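Local coordinates for uncharacterized protein DUF1185 (Bordetella bronchiseptica RB50, PDB 3BYQ) that is of unknown function but adopts a variant of the Bacillus chorismate mutase fold and may play a part in amino-acid metabolism, at residues Lys9-Val14 with Ile151-Ala156; Thr16-Asn21 with Ala26-Leu31; Glu56-Gly61 with Gly103-Ser108; Asn76-Ser81 with Leu181-Val186. One frame throughout, in Å; residues are numbered along the deposited sequence.

Contact 1: Lys9-Val14 with Ile151-Ala156; sequences KRTLIV and IGIQDA. With EDO (1,2-ethanediol), chain F.
Strand residues Lys-9 and Thr-11 send their side chains toward the loop Ile-151 to Ala-156 without any backbone pairing, the CA atoms of Thr-11 and Ile-153 standing 7.7 Å apart, and the loop closes on itself in a type I beta turn from Ile-153 to Ala-156. The methyl ends of Thr-11 and Ile-153 meet head-on: CD1 of Ile-153 lies 3.5 Å from CG2 of Thr-11, a tight contact. Ile-153 gets there because CG1 stands anti to its carbonyl carbon (chi1 -65°) and the chain runs straight on to CD1. Its other branch, CG2, lies beside the lysine chain, which runs the other way, 3.8 Å from CE of Lys-9. Beyond this apolar patch NZ of Lys-9 meets OD1 of Asp-155 at 2.9 Å in a salt bridge, on the syn side of the carboxylate but 33° out of its plane. In the variant chorismate mutase fold of this family, strand 7-17 pairs with strand 29-39 on one side, while on the other it forms an antiparallel ladder with a strand of the second subunit, whose Glu-15 also bonds NZ of Lys-9. OD2 of Asp-155 binds Arg-158 and Arg-8, so the buried carboxylate is shared among three cations and probably stays ionised. A water joins OG1 of Thr-11 to the carbonyl O of Gly-152, donating to the latter at 2.7 Å. N of Gln-154 gives a nearly straight bond (171°) to O1 of an ethanediol, probably from the crystallisation liquor, 2.9 Å away.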
loop_
_atom_site.group_PDB
_atom_site.type_symbol
_atom_site.label_atom_id
_atom_site.label_comp_id
_atom_site.label_asym_id
_atom_site.label_seq_id
_atom_site.Cartn_x
_atom_site.Cartn_y
_atom_site.Cartn_z
ATOM N N LYS B 9 -8.520 3.518 21.025
ATOM C CA LYS B 9 -8.354 2.068 20.877
ATOM C C LYS B 9 -6.951 1.639 21.131
ATOM O O LYS B 9 -6.033 2.447 21.140
ATOM C CB LYS B 9 -8.832 1.596 19.494
ATOM C CG LYS B 9 -8.031 2.091 18.366
ATOM C CD LYS B 9 -8.722 1.804 17.033
ATOM C CE LYS B 9 -8.787 0.354 16.679
ATOM N NZ LYS B 9 -9.622 0.199 15.399
ATOM N N ARG B 10 -6.818 0.346 21.353
ATOM C CA ARG B 10 -5.537 -0.285 21.646
ATOM C C ARG B 10 -5.455 -1.599 20.895
ATOM O O ARG B 10 -6.474 -2.201 20.561
ATOM C CB ARG B 10 -5.445 -0.575 23.145
ATOM C CG ARG B 10 -5.244 0.632 24.038
ATOM C CD ARG B 10 -5.389 0.273 25.483
ATOM N NE ARG B 10 -4.308 -0.593 25.953
ATOM C CZ ARG B 10 -4.218 -1.121 27.160
ATOM N NH1 ARG B 10 -5.085 -0.801 28.094
ATOM N NH2 ARG B 10 -3.207 -1.937 27.439
ATOM N N THR B 11 -4.244 -1.995 20.556
ATOM C CA THR B 11 -4.026 -3.318 19.999
ATOM C C THR B 11 -2.863 -3.977 20.696
ATOM O O THR B 11 -1.908 -3.319 21.138
ATOM C CB THR B 11 -3.810 -3.346 18.471
ATOM O OG1 THR B 11 -2.571 -2.687 18.152
ATOM C CG2 THR B 11 -5.002 -2.693 17.758
ATOM N N LEU B 12 -3.008 -5.274 20.873
ATOM C CA LEU B 12 -1.938 -6.111 21.390
ATOM C C LEU B 12 -1.693 -7.145 20.312
ATOM O O LEU B 12 -2.636 -7.755 19.865
ATOM C CB LEU B 12 -2.382 -6.791 22.671
ATOM C CG LEU B 12 -1.411 -7.791 23.313
ATOM C CD1 LEU B 12 -0.170 -7.067 23.750
ATOM C CD2 LEU B 12 -2.072 -8.461 24.501
ATOM N N ILE B 13 -0.454 -7.284 19.844
ATOM C CA ILE B 13 -0.171 -8.346 18.876
ATOM C C ILE B 13 0.962 -9.191 19.398
ATOM O O ILE B 13 1.917 -8.705 20.027
ATOM C CB ILE B 13 0.090 -7.872 17.446
ATOM C CG1 ILE B 13 1.382 -7.066 17.362
ATOM C CG2 ILE B 13 -1.106 -7.060 16.931
ATOM C CD1 ILE B 13 1.706 -6.570 15.958
ATOM N N VAL B 14 0.802 -10.495 19.195
ATOM C CA VAL B 14 1.815 -11.481 19.598
ATOM C C VAL B 14 2.101 -12.316 18.364
ATOM O O VAL B 14 1.234 -12.997 17.867
ATOM C CB VAL B 14 1.446 -12.401 20.789
ATOM C CG1 VAL B 14 2.608 -13.351 21.114
ATOM C CG2 VAL B 14 1.072 -11.540 22.022
ATOM N N ILE B 151 4.230 -2.965 12.914
ATOM C CA ILE B 151 3.067 -2.497 13.658
ATOM C C ILE B 151 2.200 -1.618 12.765
ATOM O O ILE B 151 2.645 -1.128 11.705
ATOM C CB ILE B 151 3.453 -1.690 14.940
ATOM C CG1 ILE B 151 4.127 -0.351 14.596
ATOM C CG2 ILE B 151 4.339 -2.555 15.865
ATOM C CD1 ILE B 151 4.269 0.631 15.797
ATOM N N GLY B 152 0.994 -1.369 13.243
ATOM C CA GLY B 152 0.050 -0.507 12.546
ATOM C C GLY B 152 -1.362 -0.868 12.895
ATOM O O GLY B 152 -1.633 -1.984 13.346
ATOM N N ILE B 153 -2.236 0.110 12.764
ATOM C CA ILE B 153 -3.678 -0.089 12.998
ATOM C C ILE B 153 -4.341 0.470 11.752
ATOM O O ILE B 153 -4.064 1.587 11.314
ATOM C CB ILE B 153 -4.169 0.578 14.305
ATOM C CG1 ILE B 153 -3.495 -0.120 15.491
ATOM C CG2 ILE B 153 -5.723 0.494 14.470
ATOM C CD1 ILE B 153 -3.843 0.478 16.858
ATOM N N GLN B 154 -5.288 -0.299 11.235
ATOM C CA GLN B 154 -5.894 0.033 9.964
ATOM C C GLN B 154 -6.480 1.434 9.828
ATOM O O GLN B 154 -6.323 2.089 8.783
ATOM C CB GLN B 154 -6.917 -1.025 9.579
ATOM C CG GLN B 154 -7.584 -0.770 8.242
ATOM C CD GLN B 154 -8.815 0.129 8.365
ATOM O OE1 GLN B 154 -9.562 0.033 9.333
ATOM N NE2 GLN B 154 -9.032 0.986 7.374
ATOM N N ASP B 155 -7.151 1.863 10.885
ATOM C CA ASP B 155 -7.851 3.132 10.891
ATOM C C ASP B 155 -7.183 4.154 11.807
ATOM O O ASP B 155 -7.849 5.055 12.309
ATOM C CB ASP B 155 -9.320 2.917 11.285
ATOM C CG ASP B 155 -9.485 2.578 12.756
ATOM O OD1 ASP B 155 -8.602 1.891 13.295
ATOM O OD2 ASP B 155 -10.457 3.063 13.380
ATOM N N ALA B 156 -5.901 4.020 12.003
ATOM C CA ALA B 156 -5.178 4.943 12.866
ATOM C C ALA B 156 -3.745 5.118 12.418
ATOM O O ALA B 156 -3.219 4.271 11.701
ATOM C CB ALA B 156 -5.145 4.406 14.305
HETATM C C1 EDO F . -5.850 -3.094 13.879
HETATM O O1 EDO F . -5.987 -2.818 12.472
HETATM C C2 EDO F . -6.191 -4.546 14.147
HETATM O O2 EDO F . -5.479 -5.383 13.219
HETATM O O HOH W 1 -2.317 -3.570 15.362
#

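Contact 2: Thr16-Asn21 with Ala26-Leu31; sequences TTYHEN and AQPLKL. With EDO (1,2-ethanediol), chain Y.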
loop_
_atom_site.group_PDB
_atom_site.type_symbol
_atom_site.label_atom_id
_atom_site.label_comp_id
_atom_site.label_asym_id
_atom_site.label_seq_id
_atom_site.Cartn_x
_atom_site.Cartn_y
_atom_site.Cartn_z
ATOM N N THR B 16 4.386 -15.290 16.885
ATOM C CA THR B 16 5.201 -16.438 17.264
ATOM C C THR B 16 5.802 -16.988 15.989
ATOM O O THR B 16 5.073 -17.325 15.053
ATOM C CB THR B 16 4.368 -17.525 17.952
ATOM O OG1 THR B 16 3.639 -16.947 19.062
ATOM C CG2 THR B 16 5.254 -18.663 18.444
ATOM N N THR B 17 7.135 -17.015 15.951
ATOM C CA THR B 17 7.857 -17.552 14.803
ATOM C C THR B 17 8.542 -18.871 15.147
ATOM O O THR B 17 9.381 -18.959 16.047
ATOM C CB THR B 17 8.907 -16.558 14.303
ATOM O OG1 THR B 17 8.266 -15.320 13.959
ATOM C CG2 THR B 17 9.642 -17.111 13.079
ATOM N N TYR B 18 8.156 -19.898 14.411
ATOM C CA TYR B 18 8.658 -21.245 14.627
ATOM C C TYR B 18 9.943 -21.509 13.841
ATOM O O TYR B 18 10.810 -22.278 14.259
ATOM C CB TYR B 18 7.596 -22.280 14.247
ATOM C CG TYR B 18 6.416 -22.185 15.131
ATOM C CD1 TYR B 18 6.452 -22.701 16.418
ATOM C CD2 TYR B 18 5.265 -21.538 14.718
ATOM C CE1 TYR B 18 5.359 -22.588 17.255
ATOM C CE2 TYR B 18 4.180 -21.417 15.541
ATOM C CZ TYR B 18 4.236 -21.924 16.823
ATOM O OH TYR B 18 3.145 -21.809 17.660
ATOM N N HIS B 19 10.012 -20.904 12.662
ATOM C CA HIS B 19 11.161 -21.053 11.770
ATOM C C HIS B 19 11.061 -20.060 10.635
ATOM O O HIS B 19 10.037 -19.398 10.491
ATOM C CB HIS B 19 11.218 -22.471 11.163
ATOM C CG HIS B 19 10.116 -22.777 10.194
ATOM N ND1 HIS B 19 10.136 -22.356 8.882
ATOM C CD2 HIS B 19 8.988 -23.496 10.339
ATOM C CE1 HIS B 19 9.058 -22.804 8.263
ATOM N NE2 HIS B 19 8.339 -23.490 9.128
ATOM N N GLU B 20 12.135 -20.014 9.849
ATOM C CA GLU B 20 12.174 -19.284 8.566
ATOM C C GLU B 20 12.880 -20.137 7.517
ATOM O O GLU B 20 13.882 -19.746 6.910
ATOM C CB GLU B 20 12.761 -17.890 8.672
ATOM C CG GLU B 20 12.297 -17.075 7.484
ATOM C CD GLU B 20 12.894 -15.704 7.407
ATOM O OE1 GLU B 20 13.785 -15.320 8.193
ATOM O OE2 GLU B 20 12.452 -14.992 6.521
ATOM N N ASN B 21 12.344 -21.350 7.404
ATOM C CA ASN B 21 12.743 -22.380 6.443
ATOM C C ASN B 21 14.085 -23.061 6.699
ATOM O O ASN B 21 14.639 -23.749 5.837
ATOM C CB ASN B 21 12.595 -21.835 4.999
ATOM C CG ASN B 21 11.134 -21.375 4.690
ATOM O OD1 ASN B 21 10.875 -20.222 4.272
ATOM N ND2 ASN B 21 10.181 -22.262 4.949
ATOM N N ALA B 26 14.632 -24.833 19.346
ATOM C CA ALA B 26 13.929 -25.587 20.398
ATOM C C ALA B 26 12.661 -24.888 20.834
ATOM O O ALA B 26 11.618 -25.515 21.072
ATOM C CB ALA B 26 14.859 -25.804 21.609
ATOM N N GLN B 27 12.748 -23.572 20.955
ATOM C CA GLN B 27 11.560 -22.805 21.304
ATOM C C GLN B 27 11.372 -21.689 20.314
ATOM O O GLN B 27 12.349 -21.074 19.837
ATOM C CB GLN B 27 11.687 -22.226 22.682
ATOM C CG GLN B 27 12.979 -21.491 22.790
ATOM N N PRO B 28 10.130 -21.425 19.975
ATOM C CA PRO B 28 9.906 -20.365 19.016
ATOM C C PRO B 28 10.162 -18.992 19.582
ATOM O O PRO B 28 10.188 -18.802 20.790
ATOM C CB PRO B 28 8.412 -20.502 18.699
ATOM C CG PRO B 28 7.827 -21.142 19.844
ATOM C CD PRO B 28 8.867 -22.076 20.369
ATOM N N LEU B 29 10.378 -18.046 18.694
ATOM C CA LEU B 29 10.486 -16.661 19.100
ATOM C C LEU B 29 9.112 -16.026 19.219
ATOM O O LEU B 29 8.252 -16.245 18.375
ATOM C CB LEU B 29 11.294 -15.880 18.057
ATOM C CG LEU B 29 11.417 -14.377 18.255
ATOM C CD1 LEU B 29 12.156 -14.012 19.560
ATOM C CD2 LEU B 29 12.109 -13.840 17.045
ATOM N N LYS B 30 8.905 -15.241 20.272
ATOM C CA LYS B 30 7.702 -14.421 20.371
ATOM C C LYS B 30 8.137 -12.960 20.439
ATOM O O LYS B 30 9.054 -12.595 21.198
ATOM C CB LYS B 30 6.838 -14.730 21.559
ATOM C CG LYS B 30 6.332 -16.124 21.559
ATOM C CD LYS B 30 5.221 -16.309 22.596
ATOM C CE LYS B 30 4.901 -17.766 22.726
ATOM N NZ LYS B 30 3.631 -18.010 23.458
ATOM N N LEU B 31 7.502 -12.177 19.582
ATOM C CA LEU B 31 7.644 -10.700 19.569
ATOM C C LEU B 31 6.240 -10.145 19.751
ATOM O O LEU B 31 5.316 -10.578 19.078
ATOM C CB LEU B 31 8.229 -10.201 18.246
ATOM C CG LEU B 31 9.667 -10.620 17.911
ATOM C CD1 LEU B 31 10.064 -10.152 16.526
ATOM C CD2 LEU B 31 10.677 -10.140 18.935
HETATM C C1 EDO Y . 1.347 -18.536 20.722
HETATM O O1 EDO Y . 2.709 -18.924 20.794
HETATM C C2 EDO Y . 0.627 -19.599 19.930
HETATM O O2 EDO Y . 0.605 -20.774 20.735
#
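Pro-28 is the first residue of Ala-26 to Leu-31 to touch Thr-16 to Asn-21, and its ring lies alongside two side chains that point the same way. CB of Pro-28 is 3.7 Å from CD1 of Tyr-18, obliquely placed to the phenol ring, and also touches CG2 of Thr-16; the same CB sits 3.2 Å from the carbonyl O of Thr-17. Leu-29 makes the backbone pairing, hydrogen-bonded to Thr-17 in both directions. Its O accepts from N of Thr-17 at 2.8 Å, and its N donates to O of Thr-17 at 3.0 Å. The O of Leu-29 also takes a CA-H...O contact from Thr-16. Lys-30 faces Thr-16 as a non-hydrogen-bonded pair. Its extended chain passes OG1 of Thr-16, with CG 3.8 Å from that oxygen, and brings NZ to O1 of an ethanediol at 3.0 Å. OG1 of Thr-16 is hydrogen-bonded to the same O1, so the probable crystallisation additive bridges the two side chains. Thr-16 and Thr-17 also pair with a strand of the second subunit. These are the last rungs of an antiparallel beta hairpin formed by strands 7-17 and 29-39, next to its connecting loop.

Contact 3: Glu56-Gly61 with Gly103-Ser108; sequences ELRSLG and GWAMRS. With EDO (1,2-ethanediol), chain Q; EDO (1,2-ethanediol), chain C.
Ala-105 sets its methyl group against the backbone of Arg-58 and Gly-61 where segments 56-61 and 103-108 of helices 51-72 and 98-109 cross at -45° and approach to 8.0 Å between axes. Both helices belong to the layer packed on the sheet in this variant chorismate mutase fold: Leu-57 and Leu-60 from one, and Met-106, a selenomethionine here, from the other, rest on strand 161-169. The methyl-to-backbone contact is close. CB of Ala-105 lies 3.5 Å from O of Arg-58 and also meets C of Gly-61. Gly-61 has no side chain, and its backbone therefore comes close to Ala-105, CA of Gly-61 standing 5.1 Å from CA of Ala-105.

The second interaction is between flat groups near the surface. Arg-58 is bent at chi2 and chi3, which turns its guanidinium back toward the other helix. CE3 of Trp-104 lies over one face of that group, toward its rim, with the planes 63° apart; NH2 of Arg-58 is 3.6 Å from CE3 of Trp-104. Glu-100 forms a salt bridge with the same NH2.

Two ethanediol molecules, probably from the crystallisation liquor, take hydrogen bonds here. NE1 of Trp-104 donates to O1 of one, which lies at the indole edge in plane. NH1 of Arg-58 donates to O2 of the other at 3.0 Å.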
loop_
_atom_site.group_PDB
_atom_site.type_symbol
_atom_site.label_atom_id
_atom_site.label_comp_id
_atom_site.label_asym_id
_atom_site.label_seq_id
_atom_site.Cartn_x
_atom_site.Cartn_y
_atom_site.Cartn_z
ATOM N N GLU B 56 3.133 13.490 31.148
ATOM C CA GLU B 56 1.936 12.688 31.390
ATOM C C GLU B 56 1.949 11.337 30.658
ATOM O O GLU B 56 1.453 10.338 31.172
ATOM C CB GLU B 56 0.652 13.428 31.070
ATOM C CG GLU B 56 -0.525 12.719 31.735
ATOM C CD GLU B 56 -1.875 13.308 31.408
ATOM O OE1 GLU B 56 -1.926 14.461 30.891
ATOM O OE2 GLU B 56 -2.874 12.586 31.706
ATOM N N LEU B 57 2.564 11.322 29.482
ATOM C CA LEU B 57 2.656 10.115 28.658
ATOM C C LEU B 57 3.436 8.989 29.311
ATOM O O LEU B 57 3.306 7.839 28.919
ATOM C CB LEU B 57 3.214 10.434 27.266
ATOM C CG LEU B 57 2.207 11.115 26.328
ATOM C CD1 LEU B 57 2.970 11.793 25.155
ATOM C CD2 LEU B 57 1.119 10.128 25.848
ATOM N N ARG B 58 4.214 9.305 30.336
ATOM C CA ARG B 58 4.944 8.246 31.029
ATOM C C ARG B 58 3.969 7.188 31.541
ATOM O O ARG B 58 4.273 6.009 31.488
ATOM C CB ARG B 58 5.798 8.817 32.162
ATOM C CG ARG B 58 6.839 7.868 32.724
ATOM C CD ARG B 58 8.097 7.815 31.868
ATOM N NE ARG B 58 8.793 9.098 31.859
ATOM C CZ ARG B 58 9.544 9.550 32.863
ATOM N NH1 ARG B 58 9.799 8.805 33.924
ATOM N NH2 ARG B 58 10.108 10.738 32.770
ATOM N N SER B 59 2.789 7.630 31.977
ATOM C CA SER B 59 1.762 6.701 32.496
ATOM C C SER B 59 1.247 5.759 31.411
ATOM O O SER B 59 0.895 4.614 31.682
ATOM C CB SER B 59 0.587 7.432 33.152
ATOM O OG SER B 59 -0.069 8.279 32.237
ATOM N N LEU B 60 1.178 6.262 30.200
ATOM C CA LEU B 60 0.772 5.444 29.044
ATOM C C LEU B 60 1.864 4.398 28.786
ATOM O O LEU B 60 1.573 3.248 28.497
ATOM C CB LEU B 60 0.575 6.312 27.808
ATOM C CG LEU B 60 0.050 5.568 26.577
ATOM C CD1 LEU B 60 -1.354 4.998 26.849
ATOM C CD2 LEU B 60 0.049 6.491 25.331
ATOM N N GLY B 61 3.123 4.837 28.859
ATOM C CA GLY B 61 4.280 3.937 28.727
ATOM C C GLY B 61 4.161 2.797 29.727
ATOM O O GLY B 61 4.321 1.607 29.401
ATOM N N GLY B 103 10.273 4.859 26.515
ATOM C CA GLY B 103 11.537 4.231 26.852
ATOM C C GLY B 103 11.764 4.125 28.332
ATOM O O GLY B 103 12.027 3.049 28.858
ATOM N N TRP B 104 11.611 5.232 29.023
ATOM C CA TRP B 104 11.879 5.259 30.476
ATOM C C TRP B 104 10.867 4.449 31.239
ATOM O O TRP B 104 11.200 3.690 32.157
ATOM C CB TRP B 104 11.972 6.688 30.985
ATOM C CG TRP B 104 13.164 7.428 30.406
ATOM C CD1 TRP B 104 13.891 7.108 29.272
ATOM C CD2 TRP B 104 13.685 8.672 30.873
ATOM N NE1 TRP B 104 14.860 8.066 29.054
ATOM C CE2 TRP B 104 14.749 9.032 30.016
ATOM C CE3 TRP B 104 13.354 9.514 31.935
ATOM C CZ2 TRP B 104 15.473 10.208 30.180
ATOM C CZ3 TRP B 104 14.077 10.666 32.104
ATOM C CH2 TRP B 104 15.132 11.001 31.232
ATOM N N ALA B 105 9.612 4.570 30.849
ATOM C CA ALA B 105 8.560 3.773 31.488
ATOM C C ALA B 105 8.831 2.295 31.339
ATOM O O ALA B 105 8.724 1.521 32.292
ATOM C CB ALA B 105 7.162 4.135 30.927
HETATM N N MSE B 106 9.169 1.880 30.128
HETATM C CA MSE B 106 9.413 0.463 29.882
HETATM C C MSE B 106 10.631 -0.025 30.649
HETATM O O MSE B 106 10.605 -1.070 31.304
HETATM C CB MSE B 106 9.528 0.176 28.377
HETATM C CG MSE B 106 9.828 -1.281 28.098
HETATM SE SE MSE B 106 9.413 -1.831 26.356
HETATM C CE MSE B 106 10.483 -0.587 25.468
ATOM N N ARG B 107 11.708 0.735 30.595
ATOM C CA ARG B 107 12.892 0.340 31.322
ATOM C C ARG B 107 12.613 0.225 32.812
ATOM O O ARG B 107 13.084 -0.718 33.462
ATOM C CB ARG B 107 14.071 1.251 30.982
ATOM C CG ARG B 107 14.487 0.958 29.557
ATOM C CD ARG B 107 15.477 1.943 29.072
ATOM N NE ARG B 107 16.762 1.731 29.699
ATOM C CZ ARG B 107 17.801 2.511 29.484
ATOM N NH1 ARG B 107 17.683 3.560 28.686
ATOM N NH2 ARG B 107 18.951 2.265 30.079
ATOM N N SER B 108 11.769 1.106 33.354
ATOM C CA SER B 108 11.435 1.029 34.784
ATOM C C SER B 108 10.608 -0.219 35.133
ATOM O O SER B 108 10.850 -0.869 36.143
ATOM C CB SER B 108 10.730 2.306 35.247
ATOM O OG SER B 108 11.651 3.395 35.156
HETATM C C1 EDO Q . 7.529 5.504 35.458
HETATM O O1 EDO Q . 6.680 6.583 35.873
HETATM C C2 EDO Q . 8.988 5.865 35.691
HETATM O O2 EDO Q . 9.709 5.889 34.456
HETATM C C1 EDO C . 15.770 8.012 25.262
HETATM O O1 EDO C . 16.414 7.317 26.344
HETATM C C2 EDO C . 15.418 9.447 25.652
HETATM O O2 EDO C . 16.496 10.312 25.309
#

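Contact 4: Asn76-Ser81 with Leu181-Val186; sequences NIEVYS and LTKEAV
A single salt bridge spans the whole gap between Glu-78 and Lys-183: NZ of Lys-183 donates to OE1 of Glu-78 at 3.2 Å, while the nearest CA atoms across the two segments, those of the same two residues, stand 10.0 Å apart. Glu-78 sits at a classic beta bulge of the mixed sheet in this variant chorismate mutase fold, where Glu-78 and Val-79 both face Gly-169 of strand 161-169 just as strand 79-86 begins. Lys-183 belongs to the loop that follows strand 161-169, in a short turn of helical backbone angles without regular helical bonding; a backbone bond from N of Ala-185 to O of Thr-182 lies within this turn. The bridge therefore ties the late loop to the start of a sheet strand at the protein surface.

The two chains meet nearly perpendicular. Glu-78 is stretched out from CG on and delivers its carboxylate at full length, whereas Lys-183 bends at chi3 (-60°), which turns CE and NZ toward the carboxylate; CD of Lys-183 lies 3.8 Å from OE1 of Glu-78. The ammonium approaches from above the carboxylate plane, 37° out of it. His-145 is the stronger polar partner of Glu-78: its NE2 is hydrogen-bonded to the same OE1, so that oxygen serves two groups. Lys-183 also lies against Tyr-136 of strand 130-136. The other carboxylate oxygen, OE2 of Glu-78, is 3.5 Å from NZ of Lys-183.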
loop_
_atom_site.group_PDB
_atom_site.type_symbol
_atom_site.label_atom_id
_atom_site.label_comp_id
_atom_site.label_asym_id
_atom_site.label_seq_id
_atom_site.Cartn_x
_atom_site.Cartn_y
_atom_site.Cartn_z
ATOM N N ASN B 76 10.771 -13.665 30.631
ATOM C CA ASN B 76 11.040 -14.071 29.270
ATOM C C ASN B 76 11.470 -12.982 28.315
ATOM O O ASN B 76 11.584 -13.219 27.130
ATOM C CB ASN B 76 9.790 -14.733 28.707
ATOM C CG ASN B 76 9.412 -15.966 29.461
ATOM O OD1 ASN B 76 10.257 -16.815 29.739
ATOM N ND2 ASN B 76 8.140 -16.090 29.785
ATOM N N ILE B 77 11.727 -11.805 28.830
ATOM C CA ILE B 77 12.038 -10.663 27.989
ATOM C C ILE B 77 13.519 -10.514 27.676
ATOM O O ILE B 77 14.350 -10.373 28.577
ATOM C CB ILE B 77 11.534 -9.338 28.621
ATOM C CG1 ILE B 77 10.073 -9.446 29.114
ATOM C CG2 ILE B 77 11.766 -8.157 27.664
ATOM C CD1 ILE B 77 9.032 -9.876 28.108
ATOM N N GLU B 78 13.828 -10.504 26.389
ATOM C CA GLU B 78 15.187 -10.297 25.936
ATOM C C GLU B 78 15.393 -9.174 24.954
ATOM O O GLU B 78 16.487 -8.735 24.826
ATOM C CB GLU B 78 15.797 -11.579 25.382
ATOM C CG GLU B 78 15.824 -12.724 26.381
ATOM C CD GLU B 78 16.609 -13.941 25.893
ATOM O OE1 GLU B 78 17.400 -13.862 24.925
ATOM O OE2 GLU B 78 16.419 -14.993 26.506
ATOM N N VAL B 79 14.350 -8.718 24.256
ATOM C CA VAL B 79 14.489 -7.617 23.291
ATOM C C VAL B 79 13.343 -6.614 23.459
ATOM O O VAL B 79 12.289 -6.957 23.970
ATOM C CB VAL B 79 14.535 -8.121 21.810
ATOM C CG1 VAL B 79 15.746 -9.054 21.569
ATOM C CG2 VAL B 79 13.227 -8.802 21.381
ATOM N N TYR B 80 13.587 -5.376 23.049
ATOM C CA TYR B 80 12.521 -4.364 23.081
ATOM C C TYR B 80 12.740 -3.259 22.051
ATOM O O TYR B 80 13.776 -3.196 21.388
ATOM C CB TYR B 80 12.269 -3.792 24.522
ATOM C CG TYR B 80 13.440 -3.188 25.307
ATOM C CD1 TYR B 80 14.635 -2.760 24.707
ATOM C CD2 TYR B 80 13.301 -2.968 26.665
ATOM C CE1 TYR B 80 15.692 -2.188 25.499
ATOM C CE2 TYR B 80 14.305 -2.357 27.427
ATOM C CZ TYR B 80 15.488 -1.982 26.855
ATOM O OH TYR B 80 16.451 -1.443 27.710
ATOM N N SER B 81 11.709 -2.433 21.939
ATOM C CA SER B 81 11.671 -1.279 21.091
ATOM C C SER B 81 10.482 -0.423 21.450
ATOM O O SER B 81 9.617 -0.785 22.243
ATOM C CB SER B 81 11.586 -1.655 19.615
ATOM O OG SER B 81 11.851 -0.520 18.780
ATOM N N LEU B 181 28.900 -10.370 19.121
ATOM C CA LEU B 181 28.795 -10.414 20.591
ATOM C C LEU B 181 27.647 -11.290 20.980
ATOM O O LEU B 181 26.583 -11.180 20.406
ATOM C CB LEU B 181 28.597 -9.009 21.163
ATOM C CG LEU B 181 28.676 -8.882 22.690
ATOM C CD1 LEU B 181 30.114 -9.039 23.177
ATOM C CD2 LEU B 181 28.049 -7.564 23.156
ATOM N N THR B 182 27.886 -12.161 21.946
ATOM C CA THR B 182 26.879 -13.072 22.455
ATOM C C THR B 182 26.484 -12.642 23.837
ATOM O O THR B 182 27.147 -11.855 24.465
ATOM C CB THR B 182 27.413 -14.509 22.578
ATOM O OG1 THR B 182 28.474 -14.548 23.549
ATOM C CG2 THR B 182 27.920 -15.021 21.216
ATOM N N LYS B 183 25.374 -13.180 24.301
ATOM C CA LYS B 183 24.865 -12.893 25.658
ATOM C C LYS B 183 25.916 -13.235 26.687
ATOM O O LYS B 183 26.136 -12.501 27.649
ATOM C CB LYS B 183 23.580 -13.647 25.965
ATOM C CG LYS B 183 22.428 -13.204 25.124
ATOM C CD LYS B 183 21.114 -13.852 25.554
ATOM C CE LYS B 183 21.110 -15.354 25.482
ATOM N NZ LYS B 183 19.754 -15.793 25.873
ATOM N N GLU B 184 26.594 -14.355 26.459
ATOM C CA GLU B 184 27.638 -14.833 27.358
ATOM C C GLU B 184 28.878 -13.960 27.355
ATOM O O GLU B 184 29.638 -13.926 28.323
ATOM C CB GLU B 184 28.044 -16.272 27.004
ATOM C CG GLU B 184 26.953 -17.279 27.245
ATOM C CD GLU B 184 25.940 -17.410 26.109
ATOM O OE1 GLU B 184 26.000 -16.691 25.078
ATOM O OE2 GLU B 184 25.054 -18.272 26.260
ATOM N N ALA B 185 29.084 -13.255 26.264
ATOM C CA ALA B 185 30.263 -12.403 26.102
ATOM C C ALA B 185 30.065 -11.001 26.629
ATOM O O ALA B 185 31.019 -10.266 26.753
ATOM C CB ALA B 185 30.693 -12.338 24.627
ATOM N N VAL B 186 28.843 -10.649 26.975
ATOM C CA VAL B 186 28.585 -9.299 27.511
ATOM C C VAL B 186 29.406 -9.140 28.802
ATOM O O VAL B 186 29.259 -9.915 29.761
ATOM C CB VAL B 186 27.096 -9.042 27.749
ATOM C CG1 VAL B 186 26.867 -7.732 28.571
ATOM C CG2 VAL B 186 26.326 -9.014 26.430
#

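Contacts 1, 2 and 4 reach the mixed sheet, whereas contact 3 joins two helices of the layer against it. Contacts 1 and 2 share strand 7-17, with centres 22 Å apart, and meet where Val-14 packs on Lys-30; both touch the second subunit, into which the sheet continues. Contact 2 is tied to contact 4 by Leu-31 on Val-79, and contact 4 to contact 3 by Met-106 on Tyr-80. The centres of contacts 1 and 4 are about 26 Å apart. Along the chain, contacts 2 and 3 are nested inside the loop closed by contact 1, while the segments of contact 4 alternate with those of contacts 1 and 3, so distant parts of the sequence are interleaved.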